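PDB 1QMJ: beta-galactoside-binding lectin from Gallus gallus, which binds beta-galactosides such as lactose as a homodimeric galectin and may take part in regulating differentiation. Local coordinates for residues F29-G34 with Q116-E121. Numbering follows the deposited sequence.
Sequences FSVNVG and QYLAVE
Asn32 and Glu121 meet on the sheet face that also carries Ser30, Ala119 and Tyr117, their side chains crossing at about a right angle. The amide and carboxylate planes stand 85° apart, and Asn32 ND2 reaches Glu121 OE1 at 3.4 Å in a weak, bent hydrogen bond. Glu121 CG sits between its own N and carbonyl carbon (chi1 59°), packing on Ser30 CB at 3.7 Å. Water extends this row: one molecule joins Ser30 OG to Glu121 OE2, another accepts from Asn32 ND2 and hydrogen-bonds to Tyr117 OH. On the opposite face Val33 and Leu118 lie side by side, Val33 CG1 tight against Leu118 CD1 at 3.4 Å; Val31 and Val33 continue onto Ile88 in the other sheet of the galectin sandwich. Backbone hydrogen bonds join the antiparallel strands, among them Ala119 N to Asn32 O at 2.7 Å. Gln116 and Tyr117 face Gly34, a classic beta bulge, and both their N atoms bond to Gly34 O. One face is thus apolar; the other carries mostly polar groups, linked in part by two waters, with Asn32 close to Trp67 of the predicted galactoside site, and the Glu121 carboxylate, if ionised, would probably make the potential around the Asn32 amide more negative.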
ATOM      1  N   PHE A  29      16.807  -7.541  -1.524  1.00 26.58           N
ATOM      2  CA  PHE A  29      15.493  -6.967  -1.822  1.00 25.24           C
ATOM      3  C   PHE A  29      15.711  -5.530  -2.246  1.00 24.45           C
ATOM      4  O   PHE A  29      16.825  -5.000  -2.132  1.00 23.11           O
ATOM      5  CB  PHE A  29      14.568  -7.039  -0.598  1.00 22.53           C
ATOM      6  CG  PHE A  29      15.040  -6.198   0.582  1.00 20.42           C
ATOM      7  CD1 PHE A  29      15.980  -6.721   1.471  1.00 16.83           C
ATOM      8  CD2 PHE A  29      14.529  -4.908   0.773  1.00 19.72           C
ATOM      9  CE1 PHE A  29      16.415  -5.953   2.556  1.00 15.53           C
ATOM     10  CE2 PHE A  29      14.962  -4.139   1.857  1.00 16.77           C
ATOM     11  CZ  PHE A  29      15.907  -4.663   2.750  1.00 17.01           C
ATOM     12  N   SER A  30      14.651  -4.930  -2.725  1.00 21.46           N
ATOM     13  CA  SER A  30      14.700  -3.547  -3.195  1.00 23.88           C
ATOM     14  C   SER A  30      13.402  -2.814  -2.866  1.00 23.09           C
ATOM     15  O   SER A  30      12.333  -3.430  -2.757  1.00 21.98           O
ATOM     16  CB  SER A  30      14.907  -3.525  -4.711  1.00 24.20           C
ATOM     17  OG  SER A  30      16.145  -4.139  -5.043  1.00 34.21           O
ATOM     18  N   VAL A  31      13.566  -1.513  -2.721  1.00 20.85           N
ATOM     19  CA  VAL A  31      12.472  -0.577  -2.414  1.00 20.87           C
ATOM     20  C   VAL A  31      12.594   0.638  -3.333  1.00 21.28           C
ATOM     21  O   VAL A  31      13.431   1.526  -3.111  1.00 22.17           O
ATOM     22  CB  VAL A  31      12.566  -0.129  -0.956  1.00 21.89           C
ATOM     23  CG1 VAL A  31      11.556   0.965  -0.604  1.00 17.34           C
ATOM     24  CG2 VAL A  31      12.311  -1.265   0.036  1.00 23.40           C
ATOM     25  N   ASN A  32      11.747   0.642  -4.346  1.00 21.14           N
ATOM     26  CA  ASN A  32      11.733   1.704  -5.364  1.00 21.67           C
ATOM     27  C   ASN A  32      10.578   2.697  -5.174  1.00 21.78           C
ATOM     28  O   ASN A  32       9.433   2.295  -4.912  1.00 25.38           O
ATOM     29  CB  ASN A  32      11.577   1.093  -6.758  1.00 20.91           C
ATOM     30  CG  ASN A  32      12.391  -0.185  -6.949  1.00 23.54           C
ATOM     31  OD1 ASN A  32      13.588  -0.195  -6.675  1.00 24.96           O
ATOM     32  ND2 ASN A  32      11.808  -1.277  -7.409  1.00 29.06           N
ATOM     33  N   VAL A  33      10.966   3.962  -5.328  1.00 22.35           N
ATOM     34  CA  VAL A  33      10.068   5.138  -5.249  1.00 23.28           C
ATOM     35  C   VAL A  33      10.381   6.063  -6.433  1.00 22.95           C
ATOM     36  O   VAL A  33      11.542   6.215  -6.836  1.00 22.14           O
ATOM     37  CB  VAL A  33      10.281   5.924  -3.941  1.00 23.64           C
ATOM     38  CG1 VAL A  33       9.863   5.150  -2.691  1.00 21.66           C
ATOM     39  CG2 VAL A  33      11.740   6.326  -3.705  1.00 22.29           C
ATOM     40  N   GLY A  34       9.341   6.668  -6.978  1.00 21.47           N
ATOM     41  CA  GLY A  34       9.492   7.587  -8.125  1.00 23.87           C
ATOM     42  C   GLY A  34       8.129   7.971  -8.708  1.00 24.83           C
ATOM     43  O   GLY A  34       7.148   8.148  -7.972  1.00 24.93           O
ATOM     44  N   GLN A 116       4.858   9.297  -6.466  1.00 24.76           N
ATOM     45  CA  GLN A 116       3.553   8.772  -6.820  1.00 25.94           C
ATOM     46  C   GLN A 116       3.595   7.265  -6.991  1.00 23.09           C
ATOM     47  O   GLN A 116       2.561   6.627  -7.178  1.00 23.32           O
ATOM     48  CB  GLN A 116       3.079   9.397  -8.124  1.00 32.16           C
ATOM     49  CG  GLN A 116       3.131  10.905  -8.137  1.00 41.31           C
ATOM     50  CD  GLN A 116       2.704  11.478  -9.468  1.00 43.64           C
ATOM     51  OE1 GLN A 116       3.396  11.320 -10.474  1.00 44.82           O
ATOM     52  NE2 GLN A 116       1.554  12.136  -9.486  1.00 47.84           N
ATOM     53  N   TYR A 117       4.793   6.701  -6.908  1.00 20.57           N
ATOM     54  CA  TYR A 117       4.983   5.274  -7.106  1.00 20.91           C
ATOM     55  C   TYR A 117       5.911   4.692  -6.046  1.00 21.92           C
ATOM     56  O   TYR A 117       6.925   5.300  -5.704  1.00 22.75           O
ATOM     57  CB  TYR A 117       5.577   5.061  -8.506  1.00 21.45           C
ATOM     58  CG  TYR A 117       5.960   3.640  -8.861  1.00 19.17           C
ATOM     59  CD1 TYR A 117       7.233   3.140  -8.556  1.00 19.14           C
ATOM     60  CD2 TYR A 117       5.068   2.809  -9.535  1.00 18.15           C
ATOM     61  CE1 TYR A 117       7.601   1.845  -8.919  1.00 18.47           C
ATOM     62  CE2 TYR A 117       5.423   1.514  -9.901  1.00 18.71           C
ATOM     63  CZ  TYR A 117       6.687   1.039  -9.593  1.00 18.98           C
ATOM     64  OH  TYR A 117       7.031  -0.245  -9.952  1.00 20.70           O
ATOM     65  N   LEU A 118       5.553   3.514  -5.544  1.00 20.98           N
ATOM     66  CA  LEU A 118       6.335   2.800  -4.537  1.00 19.01           C
ATOM     67  C   LEU A 118       6.195   1.325  -4.865  1.00 18.70           C
ATOM     68  O   LEU A 118       5.101   0.861  -5.155  1.00 20.39           O
ATOM     69  CB  LEU A 118       5.784   3.072  -3.124  1.00 21.09           C
ATOM     70  CG  LEU A 118       6.345   2.312  -1.904  1.00 25.97           C
ATOM     71  CD1 LEU A 118       7.807   2.631  -1.679  1.00 27.70           C
ATOM     72  CD2 LEU A 118       5.565   2.676  -0.658  1.00 27.74           C
ATOM     73  N   ALA A 119       7.300   0.596  -4.873  1.00 19.08           N
ATOM     74  CA  ALA A 119       7.255  -0.833  -5.143  1.00 18.05           C
ATOM     75  C   ALA A 119       8.295  -1.549  -4.301  1.00 19.33           C
ATOM     76  O   ALA A 119       9.403  -1.048  -4.112  1.00 19.11           O
ATOM     77  CB  ALA A 119       7.493  -1.104  -6.611  1.00 21.04           C
ATOM     78  N   VAL A 120       7.916  -2.688  -3.738  1.00 21.76           N
ATOM     79  CA  VAL A 120       8.827  -3.486  -2.922  1.00 24.22           C
ATOM     80  C   VAL A 120       9.013  -4.797  -3.663  1.00 27.95           C
ATOM     81  O   VAL A 120       8.033  -5.428  -4.047  1.00 30.85           O
ATOM     82  CB  VAL A 120       8.248  -3.776  -1.514  1.00 24.30           C
ATOM     83  CG1 VAL A 120       9.212  -4.648  -0.726  1.00 22.39           C
ATOM     84  CG2 VAL A 120       7.982  -2.468  -0.763  1.00 20.69           C
ATOM     85  N   GLU A 121      10.263  -5.183  -3.903  1.00 30.17           N
ATOM     86  CA  GLU A 121      10.554  -6.428  -4.609  1.00 31.69           C
ATOM     87  C   GLU A 121      11.668  -7.232  -3.941  1.00 29.91           C
ATOM     88  O   GLU A 121      12.353  -6.751  -3.031  1.00 27.89           O
ATOM     89  CB  GLU A 121      10.891  -6.152  -6.083  1.00 34.33           C
ATOM     90  CG  GLU A 121      12.087  -5.242  -6.302  1.00 44.79           C
ATOM     91  CD  GLU A 121      12.336  -4.932  -7.773  1.00 52.66           C
ATOM     92  OE1 GLU A 121      11.394  -4.469  -8.459  1.00 56.22           O
ATOM     93  OE2 GLU A 121      13.480  -5.138  -8.240  1.00 55.77           O
TER
HETATM   94  O   HOH W   1      15.447  -6.659  -6.115  1.00 51.65           O
HETATM   95  O   HOH W   2       9.254  -2.129  -9.128  1.00 47.47           O